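Local structure of CalS10 (Micromonospora echinospora, 6UK5) at residues A[21-25]-A[207-211]; A[155-159]-A[187-192]. The protein probably catalyses methyl transfer from S-adenosylmethionine, which it binds, to an amino pentose during calicheamicin biosynthesis. One frame throughout, in Å; residues are numbered along the deposited sequence.

Contact 1 (A[21-25]-A[207-211]); sequences EHAEV and REFSQ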
loop_
_atom_site.group_PDB
_atom_site.type_symbol
_atom_site.label_atom_id
_atom_site.label_comp_id
_atom_site.label_asym_id
_atom_site.label_seq_id
_atom_site.Cartn_x
_atom_site.Cartn_y
_atom_site.Cartn_z
ATOM N N GLU A 21 -5.642 -8.084 -14.465
ATOM C CA GLU A 21 -5.308 -7.608 -13.127
ATOM C C GLU A 21 -5.542 -6.106 -13.006
ATOM O O GLU A 21 -6.178 -5.639 -12.054
ATOM C CB GLU A 21 -3.856 -7.960 -12.799
ATOM C CG GLU A 21 -3.677 -9.351 -12.221
ATOM C CD GLU A 21 -2.220 -9.775 -12.140
ATOM O OE1 GLU A 21 -1.498 -9.618 -13.151
ATOM O OE2 GLU A 21 -1.798 -10.260 -11.065
ATOM N N HIS A 22 -5.040 -5.334 -13.973
ATOM C CA HIS A 22 -5.198 -3.884 -13.922
ATOM C C HIS A 22 -6.670 -3.489 -13.926
ATOM O O HIS A 22 -7.081 -2.589 -13.184
ATOM C CB HIS A 22 -4.468 -3.238 -15.100
ATOM C CG HIS A 22 -4.309 -1.754 -14.976
ATOM N ND1 HIS A 22 -4.097 -0.935 -16.063
ATOM C CD2 HIS A 22 -4.325 -0.943 -13.893
ATOM C CE1 HIS A 22 -3.994 0.317 -15.657
ATOM N NE2 HIS A 22 -4.128 0.340 -14.344
ATOM N N ALA A 23 -7.480 -4.152 -14.756
ATOM C CA ALA A 23 -8.895 -3.810 -14.836
ATOM C C ALA A 23 -9.586 -3.981 -13.489
ATOM O O ALA A 23 -10.494 -3.213 -13.149
ATOM C CB ALA A 23 -9.581 -4.677 -15.895
ATOM N N GLU A 24 -9.161 -4.974 -12.708
ATOM C CA GLU A 24 -9.824 -5.270 -11.442
ATOM C C GLU A 24 -9.629 -4.147 -10.428
ATOM O O GLU A 24 -10.532 -3.857 -9.635
ATOM C CB GLU A 24 -9.289 -6.593 -10.893
ATOM C CG GLU A 24 -9.942 -7.065 -9.607
ATOM C CD GLU A 24 -9.139 -8.143 -8.923
ATOM O OE1 GLU A 24 -8.307 -8.785 -9.603
ATOM O OE2 GLU A 24 -9.340 -8.336 -7.705
ATOM N N VAL A 25 -8.461 -3.506 -10.442
ATOM C CA VAL A 25 -8.083 -2.500 -9.457
ATOM C C VAL A 25 -8.092 -1.094 -10.028
ATOM O O VAL A 25 -7.869 -0.132 -9.278
ATOM C CB VAL A 25 -6.697 -2.808 -8.857
ATOM C CG1 VAL A 25 -6.732 -4.099 -8.057
ATOM C CG2 VAL A 25 -5.645 -2.889 -9.961
ATOM N N ARG A 207 -0.331 -10.986 -4.523
ATOM C CA ARG A 207 0.050 -10.905 -5.926
ATOM C C ARG A 207 0.711 -9.563 -6.223
ATOM O O ARG A 207 0.288 -8.524 -5.707
ATOM C CB ARG A 207 -1.158 -11.064 -6.860
ATOM C CG ARG A 207 -1.901 -12.381 -6.745
ATOM C CD ARG A 207 -2.906 -12.552 -7.885
ATOM N NE ARG A 207 -3.754 -11.386 -8.142
ATOM C CZ ARG A 207 -4.690 -10.924 -7.320
ATOM N NH1 ARG A 207 -4.914 -11.512 -6.153
ATOM N NH2 ARG A 207 -5.404 -9.860 -7.669
ATOM N N GLU A 208 1.752 -9.592 -7.057
ATOM C CA GLU A 208 2.371 -8.391 -7.602
ATOM C C GLU A 208 2.311 -8.410 -9.125
ATOM O O GLU A 208 2.487 -9.463 -9.746
ATOM C CB GLU A 208 3.832 -8.261 -7.162
ATOM C CG GLU A 208 4.658 -9.507 -7.421
ATOM C CD GLU A 208 6.123 -9.307 -7.122
ATOM O OE1 GLU A 208 6.922 -10.181 -7.527
ATOM O OE2 GLU A 208 6.469 -8.282 -6.492
ATOM N N PHE A 209 2.054 -7.250 -9.728
ATOM C CA PHE A 209 2.150 -7.106 -11.177
ATOM C C PHE A 209 2.665 -5.703 -11.484
ATOM O O PHE A 209 2.448 -4.765 -10.713
ATOM C CB PHE A 209 0.823 -7.419 -11.888
ATOM C CG PHE A 209 -0.273 -6.423 -11.648
ATOM C CD1 PHE A 209 -1.135 -6.563 -10.572
ATOM C CD2 PHE A 209 -0.469 -5.370 -12.526
ATOM C CE1 PHE A 209 -2.156 -5.655 -10.363
ATOM C CE2 PHE A 209 -1.487 -4.461 -12.323
ATOM C CZ PHE A 209 -2.333 -4.603 -11.240
ATOM N N SER A 210 3.360 -5.574 -12.620
ATOM C CA SER A 210 4.031 -4.337 -13.005
ATOM C C SER A 210 3.714 -3.986 -14.452
ATOM O O SER A 210 3.588 -4.870 -15.306
ATOM C CB SER A 210 5.552 -4.455 -12.825
ATOM O OG SER A 210 5.861 -5.077 -11.590
ATOM N N GLN A 211 3.588 -2.684 -14.717
ATOM C CA GLN A 211 3.212 -2.175 -16.028
ATOM C C GLN A 211 4.054 -0.960 -16.391
ATOM O O GLN A 211 4.568 -0.260 -15.516
ATOM C CB GLN A 211 1.740 -1.748 -16.072
ATOM C CG GLN A 211 0.773 -2.677 -15.382
ATOM C CD GLN A 211 -0.580 -2.028 -15.176
ATOM O OE1 GLN A 211 -1.593 -2.523 -15.659
ATOM N NE2 GLN A 211 -0.601 -0.910 -14.460
#
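The guanidinium group of Arg207 draws two carboxylates from successive turns of the helix, Glu21 and Glu24, and both salt bridges are long. Glu21 OE2 lies 3.7 Å from Arg207 NE, near the guanidinium plane at its edge, whereas Glu24 OE1 approaches Arg207 NH2 obliquely, its carboxylate plane turned only slightly from that of the guanidinium. Arg207 also pairs through NH1 with Asp202, and Glu24 through OE2 with Arg177, which makes this a charge network at the edge of the contact rather than two isolated pairs. Beneath it the side chain of Glu21 runs over Phe209 in the opposite sense: CB sits over the centre of the ring, 3.8 Å from the centroid of Phe209, in a CH-pi contact, and OE1 reaches on to 3.4 Å from Phe209 CB. The example shows how a helix can be seated across a sheet. Helix 20-32, near the N-terminus, lies on strand 206-216 of the five-stranded mixed sheet; the axes of segments 21-25 and 207-211 run at 102° and come within 10.4 Å, so a few large side chains must bridge the gap. Phe209 does so because its CG stands between the backbone N and the carbonyl carbon (chi1 69°), directing the ring at the helix. There Val25 CG2 meets the ring edge, in plane, 3.9 Å from Phe209 CZ, while Trp198 of the adjoining strand stacks on the same phenyl group. Gln211 brings its amide over one face of the His22 imidazole, the two planes 89° apart, and its NE2 lies 3.7 Å from His22 NE2. No hydrogen bond joins this pair; the polar anchor of the imidazole is His22 ND1, which accepts a hydrogen bond from Phe18 N.

Contact 2 (A[155-159]-A[187-192]); sequences PWWFP and RQGRVT
Phe158 and Arg187 form a cation-pi stack beside a beta-hairpin with a two-residue loop, in which a type II' turn from Gln188 to Val191 joins strands 177-188 and 191-202. Gly189 takes the turn position with positive phi (75°), where residues with a side chain are less readily accommodated. Arg187 leaves its strand with CG opposite the backbone N across the CA-CB bond (chi1 173°) and stays extended as far as NE, which carries CG, CD, NE and the guanidinium over one face of the Phe158 ring. The aliphatic part lands first: CD is 3.5 Å from the centroid of Phe158, a CH-pi contact. Beyond it the guanidinium lies flat, its plane only 4° from that of the ring, with NE above the ring centre and CZ 3.8 Å from the Phe158 centroid. A hydrogen bond from Arg187 NH1 to the carbonyl oxygen of Phe162 also fixes the rotation of the group. Replacing Phe158 by an alanine would probably leave the guanidinium without its aromatic bed and open a gap between the loop and the hairpin. The ring's edge faces the hairpin end: Arg190 CA of the turn and Thr192 OG1 of the strand after it lie near the ring plane, and Gly189 O approaches CZ obliquely. The CB of Arg190 points away from the loop, and its NH2 pairs with Glu222. Beside the phenyl group the Trp156 and Thr192 side chains cross at about a right angle. Water 1, doubtfully close to Arg190 O and Thr192 OG1, accepts a weak hydrogen bond of 3.1 Å from Trp156 NE1.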
loop_
_atom_site.group_PDB
_atom_site.type_symbol
_atom_site.label_atom_id
_atom_site.label_comp_id
_atom_site.label_asym_id
_atom_site.label_seq_id
_atom_site.Cartn_x
_atom_site.Cartn_y
_atom_site.Cartn_z
ATOM N N PRO A 155 -8.195 16.171 -23.158
ATOM C CA PRO A 155 -6.796 15.978 -23.540
ATOM C C PRO A 155 -5.870 15.898 -22.334
ATOM O O PRO A 155 -6.182 16.362 -21.236
ATOM C CB PRO A 155 -6.498 17.235 -24.368
ATOM C CG PRO A 155 -7.300 18.287 -23.684
ATOM C CD PRO A 155 -8.570 17.598 -23.200
ATOM N N TRP A 156 -4.713 15.290 -22.567
ATOM C CA TRP A 156 -3.631 15.325 -21.594
ATOM C C TRP A 156 -2.845 16.624 -21.701
ATOM O O TRP A 156 -2.498 17.067 -22.801
ATOM C CB TRP A 156 -2.702 14.127 -21.811
ATOM C CG TRP A 156 -1.457 14.131 -20.968
ATOM C CD1 TRP A 156 -0.169 14.133 -21.424
ATOM C CD2 TRP A 156 -1.373 14.137 -19.536
ATOM N NE1 TRP A 156 0.709 14.137 -20.368
ATOM C CE2 TRP A 156 -0.004 14.140 -19.198
ATOM C CE3 TRP A 156 -2.321 14.138 -18.507
ATOM C CZ2 TRP A 156 0.440 14.145 -17.875
ATOM C CZ3 TRP A 156 -1.875 14.144 -17.192
ATOM C CH2 TRP A 156 -0.508 14.149 -16.890
ATOM N N TRP A 157 -2.568 17.227 -20.549
ATOM C CA TRP A 157 -1.673 18.364 -20.431
ATOM C C TRP A 157 -0.727 18.031 -19.286
ATOM O O TRP A 157 -1.020 17.163 -18.459
ATOM C CB TRP A 157 -2.378 19.698 -20.142
ATOM C CG TRP A 157 -3.431 20.144 -21.125
ATOM C CD1 TRP A 157 -4.742 20.412 -20.849
ATOM C CD2 TRP A 157 -3.273 20.343 -22.539
ATOM N NE1 TRP A 157 -5.399 20.798 -21.993
ATOM C CE2 TRP A 157 -4.523 20.753 -23.046
ATOM C CE3 TRP A 157 -2.196 20.220 -23.423
ATOM C CZ2 TRP A 157 -4.725 21.041 -24.395
ATOM C CZ3 TRP A 157 -2.399 20.506 -24.762
ATOM C CH2 TRP A 157 -3.653 20.911 -25.235
ATOM N N PHE A 158 0.398 18.713 -19.219
ATOM C CA PHE A 158 1.271 18.455 -18.083
ATOM C C PHE A 158 0.785 19.233 -16.864
ATOM O O PHE A 158 0.583 20.447 -16.955
ATOM C CB PHE A 158 2.710 18.858 -18.399
ATOM C CG PHE A 158 3.362 18.023 -19.462
ATOM C CD1 PHE A 158 3.518 16.660 -19.284
ATOM C CD2 PHE A 158 3.845 18.602 -20.624
ATOM C CE1 PHE A 158 4.128 15.886 -20.251
ATOM C CE2 PHE A 158 4.457 17.832 -21.595
ATOM C CZ PHE A 158 4.600 16.473 -21.408
ATOM N N PRO A 159 0.571 18.575 -15.723
ATOM C CA PRO A 159 0.324 19.319 -14.484
ATOM C C PRO A 159 1.359 20.421 -14.315
ATOM O O PRO A 159 2.493 20.315 -14.791
ATOM C CB PRO A 159 0.437 18.245 -13.399
ATOM C CG PRO A 159 -0.054 17.010 -14.081
ATOM C CD PRO A 159 0.343 17.128 -15.541
ATOM N N ARG A 187 8.977 12.720 -17.540
ATOM C CA ARG A 187 8.587 13.500 -18.702
ATOM C C ARG A 187 9.813 13.821 -19.539
ATOM O O ARG A 187 10.878 14.139 -19.001
ATOM C CB ARG A 187 7.891 14.782 -18.235
ATOM C CG ARG A 187 7.555 15.787 -19.311
ATOM C CD ARG A 187 7.008 17.054 -18.666
ATOM N NE ARG A 187 7.157 18.224 -19.525
ATOM C CZ ARG A 187 6.793 19.454 -19.181
ATOM N NH1 ARG A 187 6.255 19.686 -17.992
ATOM N NH2 ARG A 187 6.969 20.456 -20.028
ATOM N N GLN A 188 9.659 13.734 -20.859
ATOM C CA GLN A 188 10.705 14.176 -21.775
ATOM C C GLN A 188 10.044 14.505 -23.109
ATOM O O GLN A 188 9.542 13.601 -23.784
ATOM C CB GLN A 188 11.783 13.108 -21.927
ATOM C CG GLN A 188 12.916 13.501 -22.868
ATOM C CD GLN A 188 13.775 12.328 -23.324
ATOM O OE1 GLN A 188 14.629 12.486 -24.195
ATOM N NE2 GLN A 188 13.555 11.154 -22.740
ATOM N N GLY A 189 10.020 15.778 -23.474
ATOM C CA GLY A 189 9.293 16.179 -24.668
ATOM C C GLY A 189 7.809 16.168 -24.398
ATOM O O GLY A 189 7.350 16.688 -23.379
ATOM N N ARG A 190 7.051 15.565 -25.306
ATOM C CA ARG A 190 5.622 15.352 -25.117
ATOM C C ARG A 190 5.295 13.993 -24.517
ATOM O O ARG A 190 4.114 13.682 -24.332
ATOM C CB ARG A 190 4.877 15.532 -26.451
ATOM C CG ARG A 190 5.551 14.867 -27.641
ATOM C CD ARG A 190 4.763 14.981 -28.947
ATOM N NE ARG A 190 4.308 16.341 -29.224
ATOM C CZ ARG A 190 4.092 16.833 -30.443
ATOM N NH1 ARG A 190 4.343 16.100 -31.523
ATOM N NH2 ARG A 190 3.651 18.075 -30.586
ATOM N N VAL A 191 6.302 13.180 -24.212
ATOM C CA VAL A 191 6.094 11.801 -23.792
ATOM C C VAL A 191 6.232 11.696 -22.282
ATOM O O VAL A 191 7.140 12.290 -21.685
ATOM C CB VAL A 191 7.097 10.860 -24.490
ATOM C CG1 VAL A 191 6.824 9.404 -24.103
ATOM C CG2 VAL A 191 7.085 11.081 -25.988
ATOM N N THR A 192 5.319 10.958 -21.658
ATOM C CA THR A 192 5.381 10.649 -20.236
ATOM C C THR A 192 5.470 9.134 -20.097
ATOM O O THR A 192 4.655 8.408 -20.676
ATOM C CB THR A 192 4.168 11.190 -19.475
ATOM O OG1 THR A 192 3.799 12.471 -20.001
ATOM C CG2 THR A 192 4.504 11.341 -18.000
HETATM O O HOH W 1 2.972 13.111 -22.168
#

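Overall arrangement
Both contacts engage the five-stranded sheet that stands beside the Rossmann-like methyltransferase domain, yet at separate places: their centres lie 24 Å apart and their nearest atoms about 10 Å. Contact 1 attaches an N-terminal helix to strand 206-216; contact 2 brings the loop after strand 149-153 of the other sheet to the hairpin ending strand 177-188. The adjacent strands 191-202 and 206-216 link the two. S-adenosylmethionine lies nearer contact 1, about 6 Å from the side chain of His22, against about 11 Å from that of Trp156. Pentaethylene glycol, probably from the crystallisation liquor, lies about 5 Å from the His22 side chain and about 4 Å from that of Trp156, and may mark a pocket.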